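Carboxynorspermidine decarboxylase (Campylobacter jejuni subsp. jejuni 81116, PDB 3N29) probably catalyses the pyridoxal-phosphate-dependent decarboxylation of carboxynorspermidine to norspermidine, a late step of polyamine synthesis. Local coordinates at residues 281-286 and 370-375. Residues are numbered along the deposited sequence; the frame is centred on the assembly and turned at random.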
loop_
_atom_site.group_PDB
_atom_site.type_symbol
_atom_site.label_atom_id
_atom_site.label_comp_id
_atom_site.label_asym_id
_atom_site.label_seq_id
_atom_site.Cartn_x
_atom_site.Cartn_y
_atom_site.Cartn_z
ATOM N N LEU A 281 9.294 -10.062 10.212
ATOM C CA LEU A 281 8.497 -9.146 10.868
ATOM C C LEU A 281 7.935 -9.771 12.144
ATOM O O LEU A 281 7.250 -10.821 12.083
ATOM C CB LEU A 281 7.383 -8.687 9.931
ATOM C CG LEU A 281 6.201 -7.900 10.486
ATOM C CD1 LEU A 281 6.644 -6.600 11.066
ATOM C CD2 LEU A 281 5.055 -7.718 9.402
ATOM N N VAL A 282 8.194 -9.134 13.308
ATOM C CA VAL A 282 7.874 -9.661 14.597
ATOM C C VAL A 282 6.723 -8.904 15.186
ATOM O O VAL A 282 6.757 -7.666 15.203
ATOM C CB VAL A 282 9.101 -9.592 15.557
ATOM C CG1 VAL A 282 8.659 -10.231 16.907
ATOM C CG2 VAL A 282 10.273 -10.313 14.890
ATOM N N ALA A 283 5.689 -9.592 15.631
ATOM C CA ALA A 283 4.476 -8.945 16.122
ATOM C C ALA A 283 4.118 -9.641 17.396
ATOM O O ALA A 283 4.653 -10.736 17.688
ATOM C CB ALA A 283 3.357 -9.134 15.060
ATOM N N SER A 284 3.259 -9.045 18.191
ATOM C CA SER A 284 2.755 -9.695 19.369
ATOM C C SER A 284 1.271 -10.046 19.231
ATOM O O SER A 284 0.518 -9.288 18.608
ATOM C CB SER A 284 2.884 -8.707 20.586
ATOM O OG SER A 284 4.292 -8.464 20.864
ATOM N N VAL A 285 0.884 -11.133 19.876
ATOM C CA VAL A 285 -0.519 -11.414 20.221
ATOM C C VAL A 285 -1.061 -10.431 21.239
ATOM O O VAL A 285 -0.681 -10.468 22.385
ATOM C CB VAL A 285 -0.702 -12.892 20.657
ATOM C CG1 VAL A 285 -2.205 -13.222 20.893
ATOM C CG2 VAL A 285 0.035 -13.886 19.640
ATOM N N VAL A 286 -1.998 -9.581 20.828
ATOM C CA VAL A 286 -2.647 -8.659 21.677
ATOM C C VAL A 286 -3.913 -9.222 22.306
ATOM O O VAL A 286 -4.232 -8.933 23.446
ATOM C CB VAL A 286 -2.964 -7.358 20.934
ATOM C CG1 VAL A 286 -3.658 -6.313 21.870
ATOM C CG2 VAL A 286 -1.614 -6.801 20.322
ATOM N N ILE A 370 4.814 -13.543 17.430
ATOM C CA ILE A 370 4.605 -14.233 16.127
ATOM C C ILE A 370 5.617 -13.662 15.132
ATOM O O ILE A 370 5.753 -12.407 14.967
ATOM C CB ILE A 370 3.252 -13.993 15.599
ATOM C CG1 ILE A 370 2.185 -14.401 16.645
ATOM C CG2 ILE A 370 3.091 -14.599 14.210
ATOM C CD1 ILE A 370 2.074 -15.977 16.765
ATOM N N VAL A 371 6.404 -14.546 14.536
ATOM C CA VAL A 371 7.508 -14.150 13.666
ATOM C C VAL A 371 7.136 -14.530 12.218
ATOM O O VAL A 371 7.089 -15.730 11.833
ATOM C CB VAL A 371 8.832 -14.817 14.125
ATOM C CG1 VAL A 371 10.029 -14.449 13.194
ATOM C CG2 VAL A 371 9.095 -14.457 15.590
ATOM N N PHE A 372 6.804 -13.531 11.424
ATOM C CA PHE A 372 6.519 -13.698 9.996
ATOM C C PHE A 372 7.864 -13.720 9.233
ATOM O O PHE A 372 8.670 -12.741 9.239
ATOM C CB PHE A 372 5.604 -12.583 9.475
ATOM C CG PHE A 372 4.211 -12.646 10.025
ATOM C CD1 PHE A 372 3.325 -13.576 9.552
ATOM C CD2 PHE A 372 3.840 -11.834 11.047
ATOM C CE1 PHE A 372 1.999 -13.641 10.125
ATOM C CE2 PHE A 372 2.576 -11.910 11.652
ATOM C CZ PHE A 372 1.660 -12.811 11.163
ATOM N N LEU A 373 8.069 -14.826 8.538
ATOM C CA LEU A 373 9.393 -15.118 7.927
ATOM C C LEU A 373 9.579 -14.359 6.608
ATOM O O LEU A 373 8.631 -14.272 5.793
ATOM C CB LEU A 373 9.539 -16.643 7.690
ATOM C CG LEU A 373 9.548 -17.473 8.982
ATOM C CD1 LEU A 373 9.677 -19.007 8.608
ATOM C CD2 LEU A 373 10.708 -17.079 9.919
ATOM N N ASP A 374 10.796 -13.853 6.378
ATOM C CA ASP A 374 11.204 -13.307 5.073
ATOM C C ASP A 374 10.406 -12.117 4.679
ATOM O O ASP A 374 9.704 -12.104 3.639
ATOM C CB ASP A 374 11.150 -14.374 3.983
ATOM C CG ASP A 374 11.798 -13.917 2.689
ATOM O OD1 ASP A 374 12.707 -13.026 2.759
ATOM O OD2 ASP A 374 11.433 -14.501 1.611
ATOM N N GLN A 375 10.493 -11.090 5.503
ATOM C CA GLN A 375 9.708 -9.900 5.350
ATOM C C GLN A 375 10.501 -8.588 5.228
ATOM O O GLN A 375 9.986 -7.526 5.603
ATOM C CB GLN A 375 8.680 -9.808 6.478
ATOM C CG GLN A 375 7.625 -10.953 6.491
ATOM C CD GLN A 375 6.767 -10.980 5.303
ATOM O OE1 GLN A 375 6.348 -12.054 4.830
ATOM N NE2 GLN A 375 6.585 -9.857 4.724
#
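L281 and F372 grip each other by both backbone groups: L281 N donates to F372 O (2.9 Å), and F372 N returns a bond to L281 O (2.8 Å). A283 and I370 repeat the exchange two residues along, with A283 N to I370 O at 2.9 Å and I370 N to A283 O at 2.8 Å. Between these rungs V282 and V371 form a non-hydrogen-bonded pair, and V282 turns to A46 for its backbone bond, so 281-286 is held along both edges. I370 O also receives a CA-H contact from V282.

Beta-branched valines suit the extended backbone, and V282 CG2 meets V371 CG2 at 4.4 Å. On the other face the small A283 leaves room for the F372 ring, whose edge it meets, while I370 CG2 lies over one face of the ring, displaced toward its rim. I370 CG1, beside its own backbone N (chi1 -55°), reaches V285 CG2 at 3.7 Å. After the strand, D374 turns the chain, its N bonded to N280 OD1 and its OD1 to Q277 N, and Q375 CB packs on L281 CB.

This antiparallel ladder belongs to the C-terminal beta domain that accompanies the beta/alpha-barrel in this family of basic amino acid decarboxylases.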